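Local coordinates for DNA mismatch repair protein MLH3 (Saccharomyces cerevisiae S288C, PDB 6RMN) that works in DNA mismatch repair as one half of a MutL-type heterodimer, correcting insertion-deletion loops that arise in replication, DNA damage or meiotic recombination, at residues H49-R54 and I210-K215; N21-D24 and I28-R31; A15-I20 and L42-D47; E59-L64 and K176-V181; W103-E108 and T183-I188. All coordinates share one frame; numbering follows the deposited sequence.

Contact 1: residues H49-R54 and I210-K215; sequences HACDER and IILISK. With ZN (zinc ion), chain C; ZN (zinc ion), chain D.
Cys-51 and Asp-52, which meet Leu-212 and Ile-213 here, sit in the DQHA(X)2E(X)4E motif that marks the endonuclease-type C-terminal domain of MutL proteins. One helix can serve two tasks on different flanks, as this example illustrates: packing on one, metal binding on another. The two short helical segments cross at 55° with their axes 9.7 Å apart, and the contact is small. Cys-51 SG approaches the backbone O of Leu-212 at 3.7 Å, and the CD1 methyl at the end of Ile-213 bends back to within 4.0 Å of the same SG. Beside this pair, the CD2 methyl of Leu-212 brushes Asp-52 OD1 at 3.7 Å, while OD2 is held by the backbone N of Val-198. Another flank carries two zinc ions bridged by the Glu-53 carboxylate: OE1 binds one at 2.0 Å and OE2 the other at 2.3 Å. His-49 NE2 joins the first zinc at 2.1 Å, with Cys-194 and a ligand from the partner protein; Cys-225 and His-227 serve the second. His-49 is steadied from behind, its ND1 bonded to Val-198 O. Both helices also rest on the sheet: Cys-51 on Val-46, and Ile-213 on Ile-28, Ile-30 and Val-46.

Contact 2: residues N21-D24 and I28-R31; sequences NQVD and ILIR
Of the two flat groups of Asn-21, the peptide carbonyl meets Leu-29 across the beta hairpin of strands 18-23 and 27-31, while the side-chain amide serves its own strand. At the carbonyl, Leu-29 N lies 2.8 Å from Asn-21 O, with an angle of 158° at the hydrogen. The amide turns back instead: OD1 takes the following Gln-22 N at 2.9 Å, the donor lying 27° out of the carbonyl plane. The return bond of the hairpin, from Asn-21 N to Leu-29 O, is weak. Next along the ladder, Gln-22 and Ile-28 form an antiparallel non-hydrogen-bonded pair with CA atoms 4.5 Å apart, both on the face turned to helix 206-216, where Ile-28 meets Cys-209 and Ile-213. The Gln-22 amide finds its partners beyond the hairpin, at Asp-202 O, Leu-204 N and Gln-48. Asn-21 and Leu-29 point to the other face. This hairpin faces the partner protein chain, and Val-23 and Leu-29 both pack on apolar side chains of it. Between themselves they touch through a single methyl, Val-23 CG2, which rests 3.7 Å from Leu-29 CB.

Contact 3: residues A15-I20 and L42-D47; sequences AKYEVI and LLVLVD
Tyr-17 and Ile-20 owe their meeting with Val-44 and Leu-43 to their torsions. For Tyr-17, chi1 of -84° carries the ring across to Val-44; for Ile-20, the CG1 branch is anti to the carbonyl carbon (chi1 -59°) and then runs on extended (chi2 177°), putting CD1 at the far end. The general principle is that parts of a sheet which are not direct neighbours can still meet through long side chains that reach past the strand between them. Here Tyr-17, just ahead of strand 18-23, and Ile-20, within it, both reach past strand 27-31. The Tyr-17 ring does so obliquely, CE2 lying 3.9 Å from Val-44 CG2, the methyl standing beside the backbone N of its residue. The same CE2 comes within 3.7 Å of the backbone O of Leu-42, and the two side chains, Tyr-17 and Val-44, run at about a right angle. Ile-30 of strand 27-31 touches both. Cut back to alanine, Tyr-17 would probably leave a gap beside Val-44 CG2 and Ile-30, and that methyl would lose its aromatic neighbour. On the other face of the sheet Ile-20 CD1 meets Leu-43 CD2 at 3.7 Å, again with the side chains crossed, alongside Leu-29 and Arg-31; the partner protein chain packs against Ile-20 and Leu-43 there. Past Leu-43 the strand runs to Asp-47, whose carboxylate N-caps helix 48-69. The arrangement is that of an antiparallel sheet, order 18-23, 27-31, 43-47, 232-234, bridged on both faces across its second strand.

Contact 4: residues E59-L64 and K176-V181; sequences ELFYSL and KYSSCV
Phe-61 and Val-181 are the centre of a helix-to-loop packing, in which helix 48-69 receives the segment that leads into helix 183-196. It serves as an example of how a single valine can be shared by two side chains one helical turn apart. The first torsion of Phe-61 is unusual: chi1 of -101°, well off the common staggered position, places the ring, and chi2 of -77° sets the turn of its plane, with the rim, not a face, presented to the valine. CE1 at that rim approaches Val-181 CG2 at 3.7 Å and CG1 at 3.9 Å, while Val-181 CB lies in the plane of the ring. Leu-64, one turn further on, has CG anti to its backbone N (chi1 162°), and its CD2, anti to CA, meets the valine at a slant. Ser-178 adds a looser touch: its OG stands 4.0 Å from Phe-61 CE1, obliquely to the ring. Residues 178-180 curl like a helix but lack its repeating backbone bonds, and Lys-155 NZ hydrogen-bonds to the backbone O atoms of both Ser-179 and Val-181. The ring of Phe-61 also meets His-186 edge-to-face, and Leu-189 of helix 183-196 lies against both Phe-61 and Leu-64. Of the two valine methyls it is CG1, anti to the backbone N, that is held in common, with Leu-64 CD2 at 4.1 Å from it.

Contact 5: residues W103-E108 and T183-I188; sequences WGIGYE and TVFHEI
Trp-103 and Ile-105, which both reach Phe-185, flank Gly-104, whose positive phi of 79° marks it as the C-prime residue of the Schellman motif ending helix 87-101. A helix end of this kind turns the chain sharply, and here the residues before and after the glycine both point at the first turn of helix 183-196. The CE2-CZ end of the Phe-185 ring meets both. Its CZ approaches the backbone O of Trp-103 at 3.8 Å, and its CE2 lies 4.1 Å from Trp-103 CB. The indole six-membered ring and the phenyl ring stand 5.6 Å apart between centroids, their planes inclined by 31°. Ile-105 and Phe-185 reach toward each other, CD1 meeting the edge of the phenyl ring, near its plane, 4.2 Å from CE2. With CG anti to the carbonyl carbon (chi1 -73°), Phe-185 projects its ring out from the helix and into this corner. Replacing Phe-185 by a serine is likely to leave a gap beside Trp-103 CB and Ile-105 CD1, depriving both of their shared partner. Pro-125, just before helix 126-132, and Met-127 in its first turn also pack on Phe-185, while Ile-105 leans on Leu-124 and Leu-128, so helix 183-196 is joined to the sheet of strands 106-110 and 117-124.

Overall arrangement
From the N terminus, strand 18-23 turns back in the hairpin of contact 2, a short loop nested inside the wider one that contact 3 closes; both lie in the four-stranded sheet beside the partner protein. Helix 48-69 follows directly and opens contact 1, whose long loop closes on helix 206-216, packed on that sheet. Inside this loop lie contacts 4 and 5, which cross: segment 103-108 falls between the two halves of contact 4, and segment 183-188 after it. Those two touch through Val-181 and Trp-103. Helix 48-69, used by contacts 1 and 4, runs from the interface sheet toward the second sheet, which contact 5 ties to helix 183-196.

Contact 1: residues H49-R54 and I210-K215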
# COMPACT_ATOMS: atom_id res chain seq x y z
N HIS B 49 4.97 13.61 -4.86
CA HIS B 49 5.29 14.74 -5.72
C HIS B 49 6.24 14.29 -6.85
O HIS B 49 5.94 14.54 -8.02
CB HIS B 49 5.88 15.91 -4.91
CG HIS B 49 6.36 17.02 -5.78
ND1 HIS B 49 5.48 17.86 -6.43
CD2 HIS B 49 7.62 17.34 -6.14
CE1 HIS B 49 6.23 18.69 -7.13
NE2 HIS B 49 7.52 18.42 -6.98
N ALA B 50 7.34 13.59 -6.50
CA ALA B 50 8.34 13.06 -7.43
C ALA B 50 7.71 12.11 -8.44
O ALA B 50 8.03 12.17 -9.62
CB ALA B 50 9.44 12.34 -6.65
N CYS B 51 6.78 11.26 -7.97
CA CYS B 51 6.01 10.30 -8.76
C CYS B 51 5.21 11.03 -9.85
O CYS B 51 5.33 10.70 -11.02
CB CYS B 51 5.08 9.50 -7.84
SG CYS B 51 4.02 8.33 -8.71
N ASP B 52 4.40 12.02 -9.45
CA ASP B 52 3.56 12.82 -10.34
C ASP B 52 4.39 13.66 -11.32
O ASP B 52 4.10 13.65 -12.52
CB ASP B 52 2.60 13.71 -9.51
CG ASP B 52 1.39 14.21 -10.28
OD1 ASP B 52 1.02 13.57 -11.31
OD2 ASP B 52 0.80 15.22 -9.86
N GLU B 53 5.45 14.33 -10.81
CA GLU B 53 6.39 15.14 -11.59
C GLU B 53 7.08 14.29 -12.68
O GLU B 53 7.21 14.77 -13.80
CB GLU B 53 7.43 15.77 -10.66
CG GLU B 53 8.44 16.69 -11.32
CD GLU B 53 9.42 17.22 -10.30
OE1 GLU B 53 9.01 18.06 -9.47
OE2 GLU B 53 10.58 16.75 -10.28
N ARG B 54 7.46 13.04 -12.35
CA ARG B 54 8.08 12.10 -13.28
C ARG B 54 7.15 11.73 -14.45
O ARG B 54 7.58 11.76 -15.61
CB ARG B 54 8.52 10.82 -12.55
CG ARG B 54 9.24 9.83 -13.47
CD ARG B 54 10.63 10.34 -13.71
NE ARG B 54 10.92 10.54 -15.11
CZ ARG B 54 12.09 10.96 -15.57
NH1 ARG B 54 13.08 11.24 -14.73
NH2 ARG B 54 12.28 11.10 -16.87
N ILE B 210 -3.35 4.31 -6.72
CA ILE B 210 -3.28 3.16 -7.62
C ILE B 210 -2.92 3.63 -9.03
O ILE B 210 -1.98 3.09 -9.62
CB ILE B 210 -4.55 2.25 -7.53
CG1 ILE B 210 -4.56 1.49 -6.18
CG2 ILE B 210 -4.63 1.25 -8.72
CD1 ILE B 210 -5.93 0.85 -5.73
N ILE B 211 -3.65 4.64 -9.55
CA ILE B 211 -3.44 5.26 -10.87
C ILE B 211 -2.02 5.85 -10.98
O ILE B 211 -1.33 5.61 -11.98
CB ILE B 211 -4.54 6.32 -11.17
CG1 ILE B 211 -5.90 5.66 -11.42
CG2 ILE B 211 -4.13 7.22 -12.34
CD1 ILE B 211 -7.09 6.48 -11.04
N LEU B 212 -1.59 6.61 -9.95
CA LEU B 212 -0.26 7.22 -9.90
C LEU B 212 0.87 6.20 -10.02
O LEU B 212 1.76 6.40 -10.84
CB LEU B 212 -0.08 8.09 -8.64
CG LEU B 212 -0.65 9.50 -8.69
CD1 LEU B 212 -0.67 10.12 -7.31
CD2 LEU B 212 0.14 10.40 -9.63
N ILE B 213 0.82 5.09 -9.25
CA ILE B 213 1.86 4.05 -9.30
C ILE B 213 1.78 3.25 -10.62
O ILE B 213 2.83 2.92 -11.17
CB ILE B 213 1.87 3.16 -8.02
CG1 ILE B 213 2.02 4.00 -6.73
CG2 ILE B 213 2.94 2.03 -8.08
CD1 ILE B 213 3.31 4.96 -6.61
N SER B 214 0.57 3.00 -11.14
CA SER B 214 0.35 2.31 -12.41
C SER B 214 1.05 3.06 -13.56
O SER B 214 1.75 2.44 -14.37
CB SER B 214 -1.14 2.19 -12.71
OG SER B 214 -1.40 1.58 -13.96
N LYS B 215 0.85 4.39 -13.61
CA LYS B 215 1.45 5.28 -14.60
C LYS B 215 2.97 5.35 -14.39
O LYS B 215 3.69 5.29 -15.37
CB LYS B 215 0.82 6.68 -14.53
CG LYS B 215 -0.60 6.77 -15.07
CD LYS B 215 -1.18 8.16 -14.83
CE LYS B 215 -2.50 8.36 -15.53
NZ LYS B 215 -3.24 9.53 -14.97
ZN ZN C . 9.25 19.25 -7.91
ZN ZN D . 12.28 17.19 -8.75

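Contact 2: residues N21-D24 and I28-R31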
# COMPACT_ATOMS: atom_id res chain seq x y z
N ASN B 21 -1.51 2.25 0.78
CA ASN B 21 -2.24 3.53 0.86
C ASN B 21 -1.30 4.74 1.00
O ASN B 21 -0.07 4.57 1.02
CB ASN B 21 -3.29 3.52 2.01
CG ASN B 21 -4.59 4.23 1.70
OD1 ASN B 21 -4.67 5.14 0.85
ND2 ASN B 21 -5.64 3.84 2.39
N GLN B 22 -1.88 5.96 1.12
CA GLN B 22 -1.13 7.19 1.35
C GLN B 22 -0.69 7.21 2.82
O GLN B 22 -1.43 6.78 3.70
CB GLN B 22 -1.98 8.43 1.01
CG GLN B 22 -1.18 9.73 0.92
CD GLN B 22 -2.03 10.98 0.78
OE1 GLN B 22 -3.17 11.07 1.24
NE2 GLN B 22 -1.46 11.99 0.15
N VAL B 23 0.54 7.69 3.06
CA VAL B 23 1.17 7.78 4.37
C VAL B 23 1.60 9.23 4.60
O VAL B 23 2.36 9.76 3.79
CB VAL B 23 2.39 6.80 4.46
CG1 VAL B 23 3.23 7.06 5.71
CG2 VAL B 23 1.95 5.35 4.40
N ASP B 24 1.12 9.85 5.69
CA ASP B 24 1.47 11.20 6.18
C ASP B 24 1.23 12.33 5.15
O ASP B 24 1.79 13.42 5.30
CB ASP B 24 2.94 11.19 6.68
CG ASP B 24 3.37 12.38 7.51
OD1 ASP B 24 2.70 12.68 8.52
OD2 ASP B 24 4.39 13.01 7.16
N ILE B 28 3.33 7.26 -0.81
CA ILE B 28 2.46 6.17 -1.22
C ILE B 28 3.18 4.90 -0.81
O ILE B 28 4.26 4.62 -1.33
CB ILE B 28 2.06 6.21 -2.72
CG1 ILE B 28 1.28 7.51 -3.05
CG2 ILE B 28 1.25 4.94 -3.08
CD1 ILE B 28 1.33 7.94 -4.51
N LEU B 29 2.61 4.16 0.17
CA LEU B 29 3.20 2.90 0.63
C LEU B 29 2.80 1.79 -0.33
O LEU B 29 1.62 1.60 -0.63
CB LEU B 29 2.78 2.57 2.08
CG LEU B 29 3.33 1.25 2.70
CD1 LEU B 29 4.86 1.30 2.92
CD2 LEU B 29 2.61 0.93 4.03
N ILE B 30 3.82 1.08 -0.85
CA ILE B 30 3.65 -0.03 -1.79
C ILE B 30 4.33 -1.30 -1.27
O ILE B 30 5.32 -1.24 -0.53
CB ILE B 30 4.07 0.36 -3.24
CG1 ILE B 30 5.59 0.67 -3.37
CG2 ILE B 30 3.21 1.53 -3.79
CD1 ILE B 30 6.18 0.72 -4.84
N ARG B 31 3.76 -2.46 -1.62
CA ARG B 31 4.29 -3.77 -1.25
C ARG B 31 4.55 -4.62 -2.49
O ARG B 31 3.79 -4.53 -3.45
CB ARG B 31 3.35 -4.53 -0.29
CG ARG B 31 1.91 -4.77 -0.80
CD ARG B 31 1.08 -5.58 0.17
NE ARG B 31 -0.29 -5.75 -0.29
CZ ARG B 31 -1.11 -6.72 0.12
NH1 ARG B 31 -0.70 -7.62 0.99
NH2 ARG B 31 -2.35 -6.79 -0.36

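Contact 3: residues A15-I20 and L42-D47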
# COMPACT_ATOMS: atom_id res chain seq x y z
N ALA B 15 6.65 -3.51 -11.36
CA ALA B 15 5.52 -4.23 -11.96
C ALA B 15 4.86 -5.21 -10.98
O ALA B 15 3.65 -5.41 -11.05
CB ALA B 15 5.98 -4.97 -13.21
N LYS B 16 5.66 -5.78 -10.06
CA LYS B 16 5.22 -6.72 -9.01
C LYS B 16 4.75 -5.99 -7.73
O LYS B 16 4.67 -6.64 -6.68
CB LYS B 16 6.39 -7.66 -8.65
CG LYS B 16 6.81 -8.65 -9.72
CD LYS B 16 8.23 -9.15 -9.43
CE LYS B 16 8.53 -10.52 -10.01
NZ LYS B 16 8.04 -11.62 -9.13
N TYR B 17 4.45 -4.68 -7.78
CA TYR B 17 4.09 -3.89 -6.61
C TYR B 17 2.65 -3.38 -6.54
O TYR B 17 2.27 -2.52 -7.35
CB TYR B 17 5.05 -2.69 -6.42
CG TYR B 17 6.34 -3.03 -5.70
CD1 TYR B 17 7.40 -3.62 -6.37
CD2 TYR B 17 6.50 -2.74 -4.35
CE1 TYR B 17 8.58 -3.95 -5.71
CE2 TYR B 17 7.68 -3.05 -3.68
CZ TYR B 17 8.71 -3.67 -4.37
OH TYR B 17 9.88 -4.01 -3.72
N GLU B 18 1.91 -3.85 -5.50
CA GLU B 18 0.53 -3.45 -5.14
C GLU B 18 0.54 -2.29 -4.11
O GLU B 18 1.33 -2.30 -3.17
CB GLU B 18 -0.24 -4.67 -4.57
CG GLU B 18 -1.75 -4.45 -4.49
CD GLU B 18 -2.60 -5.65 -4.15
OE1 GLU B 18 -2.68 -6.59 -4.97
OE2 GLU B 18 -3.23 -5.64 -3.06
N VAL B 19 -0.38 -1.32 -4.28
CA VAL B 19 -0.53 -0.16 -3.38
C VAL B 19 -1.23 -0.53 -2.07
O VAL B 19 -2.31 -1.12 -2.10
CB VAL B 19 -1.27 1.04 -4.06
CG1 VAL B 19 -1.48 2.20 -3.09
CG2 VAL B 19 -0.54 1.53 -5.31
N ILE B 20 -0.67 -0.07 -0.95
CA ILE B 20 -1.29 -0.20 0.36
C ILE B 20 -2.14 1.08 0.52
O ILE B 20 -3.35 1.02 0.31
CB ILE B 20 -0.26 -0.49 1.49
CG1 ILE B 20 0.50 -1.82 1.17
CG2 ILE B 20 -0.95 -0.56 2.88
CD1 ILE B 20 1.56 -2.21 2.10
N LEU B 42 10.51 -5.57 -0.21
CA LEU B 42 9.12 -5.87 0.12
C LEU B 42 8.26 -4.60 0.32
O LEU B 42 7.22 -4.50 -0.32
CB LEU B 42 8.99 -6.83 1.34
CG LEU B 42 7.54 -7.15 1.84
CD1 LEU B 42 7.03 -8.48 1.29
CD2 LEU B 42 7.46 -7.14 3.37
N LEU B 43 8.67 -3.67 1.20
CA LEU B 43 7.93 -2.42 1.45
C LEU B 43 8.70 -1.20 0.96
O LEU B 43 9.88 -1.03 1.28
CB LEU B 43 7.54 -2.24 2.94
CG LEU B 43 6.39 -3.10 3.53
CD1 LEU B 43 6.08 -2.67 4.95
CD2 LEU B 43 5.11 -3.01 2.72
N VAL B 44 8.03 -0.36 0.16
CA VAL B 44 8.61 0.86 -0.43
C VAL B 44 7.67 2.06 -0.22
O VAL B 44 6.44 1.94 -0.36
CB VAL B 44 8.94 0.63 -1.94
CG1 VAL B 44 9.28 1.93 -2.68
CG2 VAL B 44 10.06 -0.40 -2.12
N LEU B 45 8.26 3.24 0.12
CA LEU B 45 7.59 4.53 0.25
C LEU B 45 7.96 5.42 -0.97
O LEU B 45 9.14 5.72 -1.19
CB LEU B 45 7.95 5.24 1.57
CG LEU B 45 7.33 4.70 2.86
CD1 LEU B 45 7.96 5.35 4.08
CD2 LEU B 45 5.83 4.94 2.89
N VAL B 46 6.95 5.77 -1.78
CA VAL B 46 7.11 6.59 -2.97
C VAL B 46 6.74 8.04 -2.63
O VAL B 46 5.67 8.28 -2.06
CB VAL B 46 6.25 6.04 -4.15
CG1 VAL B 46 6.43 6.87 -5.41
CG2 VAL B 46 6.56 4.56 -4.43
N ASP B 47 7.62 9.01 -2.99
CA ASP B 47 7.35 10.45 -2.84
C ASP B 47 6.20 10.76 -3.83
O ASP B 47 6.35 10.52 -5.04
CB ASP B 47 8.63 11.24 -3.19
CG ASP B 47 8.56 12.76 -3.12
OD1 ASP B 47 7.46 13.33 -3.36
OD2 ASP B 47 9.60 13.39 -2.87

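Contact 4: residues E59-L64 and K176-V181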
# COMPACT_ATOMS: atom_id res chain seq x y z
N GLU B 59 5.54 12.79 -20.26
CA GLU B 59 4.44 13.17 -21.14
C GLU B 59 4.85 14.40 -21.94
O GLU B 59 4.57 14.48 -23.14
CB GLU B 59 3.16 13.47 -20.35
CG GLU B 59 2.42 12.24 -19.84
CD GLU B 59 1.32 12.41 -18.80
OE1 GLU B 59 1.05 13.55 -18.35
OE2 GLU B 59 0.72 11.37 -18.42
N LEU B 60 5.51 15.37 -21.27
CA LEU B 60 5.97 16.64 -21.87
C LEU B 60 7.06 16.40 -22.90
O LEU B 60 7.01 17.00 -23.99
CB LEU B 60 6.43 17.65 -20.79
CG LEU B 60 5.33 18.33 -19.95
CD1 LEU B 60 5.92 19.14 -18.85
CD2 LEU B 60 4.43 19.19 -20.79
N PHE B 61 8.02 15.52 -22.57
CA PHE B 61 9.10 15.10 -23.43
C PHE B 61 8.57 14.38 -24.66
O PHE B 61 8.96 14.74 -25.78
CB PHE B 61 10.13 14.24 -22.67
CG PHE B 61 11.35 15.05 -22.29
CD1 PHE B 61 12.32 15.36 -23.24
CD2 PHE B 61 11.49 15.56 -21.01
CE1 PHE B 61 13.42 16.14 -22.90
CE2 PHE B 61 12.59 16.36 -20.68
CZ PHE B 61 13.55 16.64 -21.62
N TYR B 62 7.63 13.43 -24.47
CA TYR B 62 7.01 12.69 -25.56
C TYR B 62 6.32 13.64 -26.56
O TYR B 62 6.50 13.48 -27.76
CB TYR B 62 6.05 11.59 -25.03
CG TYR B 62 5.26 10.90 -26.12
CD1 TYR B 62 5.82 9.88 -26.88
CD2 TYR B 62 3.97 11.32 -26.45
CE1 TYR B 62 5.13 9.28 -27.93
CE2 TYR B 62 3.27 10.74 -27.50
CZ TYR B 62 3.84 9.71 -28.24
OH TYR B 62 3.15 9.12 -29.27
N SER B 63 5.59 14.65 -26.06
CA SER B 63 4.93 15.66 -26.90
C SER B 63 5.93 16.50 -27.71
O SER B 63 5.73 16.69 -28.91
CB SER B 63 4.05 16.57 -26.05
OG SER B 63 3.02 15.81 -25.45
N LEU B 64 6.99 17.01 -27.05
CA LEU B 64 8.02 17.86 -27.64
C LEU B 64 8.80 17.14 -28.74
O LEU B 64 9.00 17.71 -29.81
CB LEU B 64 8.97 18.41 -26.53
CG LEU B 64 10.35 18.97 -26.95
CD1 LEU B 64 10.22 20.23 -27.73
CD2 LEU B 64 11.23 19.21 -25.75
N LYS B 176 15.31 8.05 -26.84
CA LYS B 176 16.43 7.76 -27.74
C LYS B 176 17.00 9.08 -28.30
O LYS B 176 18.07 9.08 -28.90
CB LYS B 176 16.01 6.81 -28.87
CG LYS B 176 15.79 5.39 -28.39
CD LYS B 176 15.40 4.43 -29.48
CE LYS B 176 15.29 3.03 -28.92
NZ LYS B 176 15.02 2.01 -29.98
N TYR B 177 16.27 10.20 -28.09
CA TYR B 177 16.59 11.55 -28.57
C TYR B 177 16.67 12.55 -27.41
O TYR B 177 16.98 13.72 -27.63
CB TYR B 177 15.50 12.02 -29.54
CG TYR B 177 15.27 11.10 -30.72
CD1 TYR B 177 14.32 10.09 -30.66
CD2 TYR B 177 15.98 11.27 -31.90
CE1 TYR B 177 14.10 9.24 -31.75
CE2 TYR B 177 15.77 10.43 -33.00
CZ TYR B 177 14.83 9.41 -32.91
OH TYR B 177 14.63 8.58 -33.99
N SER B 178 16.37 12.09 -26.19
CA SER B 178 16.35 12.86 -24.94
C SER B 178 17.64 13.67 -24.69
O SER B 178 17.57 14.81 -24.21
CB SER B 178 16.09 11.92 -23.76
OG SER B 178 15.31 12.57 -22.77
N SER B 179 18.80 13.09 -25.03
CA SER B 179 20.12 13.70 -24.89
C SER B 179 20.35 14.96 -25.77
O SER B 179 21.15 15.81 -25.39
CB SER B 179 21.21 12.66 -25.13
OG SER B 179 21.36 12.34 -26.51
N CYS B 180 19.69 15.04 -26.95
CA CYS B 180 19.78 16.13 -27.94
C CYS B 180 19.04 17.38 -27.54
O CYS B 180 19.26 18.43 -28.12
CB CYS B 180 19.30 15.65 -29.30
SG CYS B 180 20.00 14.07 -29.81
N VAL B 181 18.09 17.25 -26.64
CA VAL B 181 17.25 18.35 -26.21
C VAL B 181 18.08 19.47 -25.57
O VAL B 181 18.75 19.20 -24.59
CB VAL B 181 16.11 17.84 -25.31
CG1 VAL B 181 15.25 18.99 -24.80
CG2 VAL B 181 15.25 16.81 -26.04

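Contact 5: residues W103-E108 and T183-I188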
# COMPACT_ATOMS: atom_id res chain seq x y z
N TRP B 103 14.52 23.07 -33.77
CA TRP B 103 13.94 23.45 -32.48
C TRP B 103 13.08 24.72 -32.57
O TRP B 103 12.74 25.29 -31.55
CB TRP B 103 15.04 23.60 -31.42
CG TRP B 103 15.82 22.34 -31.20
CD1 TRP B 103 17.07 22.06 -31.66
CD2 TRP B 103 15.35 21.16 -30.53
NE1 TRP B 103 17.44 20.78 -31.27
CE2 TRP B 103 16.39 20.20 -30.59
CE3 TRP B 103 14.16 20.81 -29.87
CZ2 TRP B 103 16.29 18.94 -29.99
CZ3 TRP B 103 14.05 19.55 -29.29
CH2 TRP B 103 15.10 18.62 -29.39
N GLY B 104 12.73 25.14 -33.79
CA GLY B 104 11.91 26.31 -34.04
C GLY B 104 12.63 27.64 -33.93
O GLY B 104 11.99 28.69 -34.00
N ILE B 105 13.97 27.61 -33.78
CA ILE B 105 14.80 28.80 -33.67
C ILE B 105 15.33 29.13 -35.07
O ILE B 105 16.23 28.45 -35.56
CB ILE B 105 15.92 28.63 -32.59
CG1 ILE B 105 15.32 28.27 -31.20
CG2 ILE B 105 16.84 29.88 -32.50
CD1 ILE B 105 16.13 27.32 -30.40
N GLY B 106 14.72 30.13 -35.71
CA GLY B 106 15.06 30.56 -37.06
C GLY B 106 15.78 31.88 -37.09
O GLY B 106 15.25 32.88 -36.61
N TYR B 107 17.01 31.91 -37.62
CA TYR B 107 17.78 33.15 -37.70
C TYR B 107 18.52 33.31 -39.02
O TYR B 107 18.52 32.40 -39.86
CB TYR B 107 18.73 33.33 -36.49
CG TYR B 107 19.70 32.19 -36.24
CD1 TYR B 107 20.83 32.03 -37.05
CD2 TYR B 107 19.52 31.31 -35.18
CE1 TYR B 107 21.73 30.99 -36.82
CE2 TYR B 107 20.42 30.28 -34.94
CZ TYR B 107 21.53 30.12 -35.76
OH TYR B 107 22.42 29.11 -35.52
N GLU B 108 19.16 34.49 -39.18
CA GLU B 108 20.01 34.88 -40.31
C GLU B 108 21.24 35.59 -39.73
O GLU B 108 21.09 36.43 -38.84
CB GLU B 108 19.27 35.80 -41.30
CG GLU B 108 18.16 35.14 -42.11
CD GLU B 108 18.55 33.97 -43.00
OE1 GLU B 108 19.63 34.03 -43.63
OE2 GLU B 108 17.76 33.01 -43.08
N THR B 183 19.50 22.31 -23.16
CA THR B 183 19.38 22.51 -21.71
C THR B 183 18.22 23.44 -21.34
O THR B 183 17.50 23.16 -20.38
CB THR B 183 20.73 22.96 -21.11
OG1 THR B 183 21.73 22.01 -21.46
CG2 THR B 183 20.69 23.12 -19.59
N VAL B 184 18.01 24.52 -22.13
CA VAL B 184 16.92 25.48 -21.89
C VAL B 184 15.54 24.81 -22.02
O VAL B 184 14.64 25.19 -21.29
CB VAL B 184 17.05 26.77 -22.75
CG1 VAL B 184 16.91 26.48 -24.25
CG2 VAL B 184 16.06 27.84 -22.29
N PHE B 185 15.39 23.83 -22.93
CA PHE B 185 14.13 23.13 -23.11
C PHE B 185 13.86 22.19 -21.93
O PHE B 185 12.76 22.21 -21.38
CB PHE B 185 14.08 22.42 -24.47
CG PHE B 185 13.90 23.36 -25.63
CD1 PHE B 185 12.65 23.85 -25.96
CD2 PHE B 185 14.98 23.73 -26.42
CE1 PHE B 185 12.49 24.73 -27.05
CE2 PHE B 185 14.82 24.60 -27.50
CZ PHE B 185 13.58 25.09 -27.81
N HIS B 186 14.89 21.46 -21.48
CA HIS B 186 14.91 20.57 -20.32
C HIS B 186 14.43 21.33 -19.07
O HIS B 186 13.51 20.87 -18.39
CB HIS B 186 16.35 20.11 -20.09
CG HIS B 186 16.54 18.63 -20.05
ND1 HIS B 186 15.95 17.86 -19.06
CD2 HIS B 186 17.30 17.84 -20.84
CE1 HIS B 186 16.36 16.62 -19.29
NE2 HIS B 186 17.17 16.56 -20.36
N GLU B 187 15.03 22.51 -18.82
CA GLU B 187 14.73 23.43 -17.71
C GLU B 187 13.28 23.86 -17.71
O GLU B 187 12.63 23.79 -16.67
CB GLU B 187 15.67 24.64 -17.74
CG GLU B 187 17.09 24.33 -17.30
CD GLU B 187 18.16 25.39 -17.53
OE1 GLU B 187 17.84 26.47 -18.08
OE2 GLU B 187 19.33 25.13 -17.16
N ILE B 188 12.75 24.24 -18.90
CA ILE B 188 11.35 24.64 -19.05
C ILE B 188 10.39 23.47 -18.71
O ILE B 188 9.44 23.67 -17.95
CB ILE B 188 11.05 25.30 -20.42
CG1 ILE B 188 11.87 26.62 -20.60
CG2 ILE B 188 9.55 25.58 -20.59
CD1 ILE B 188 11.92 27.19 -22.04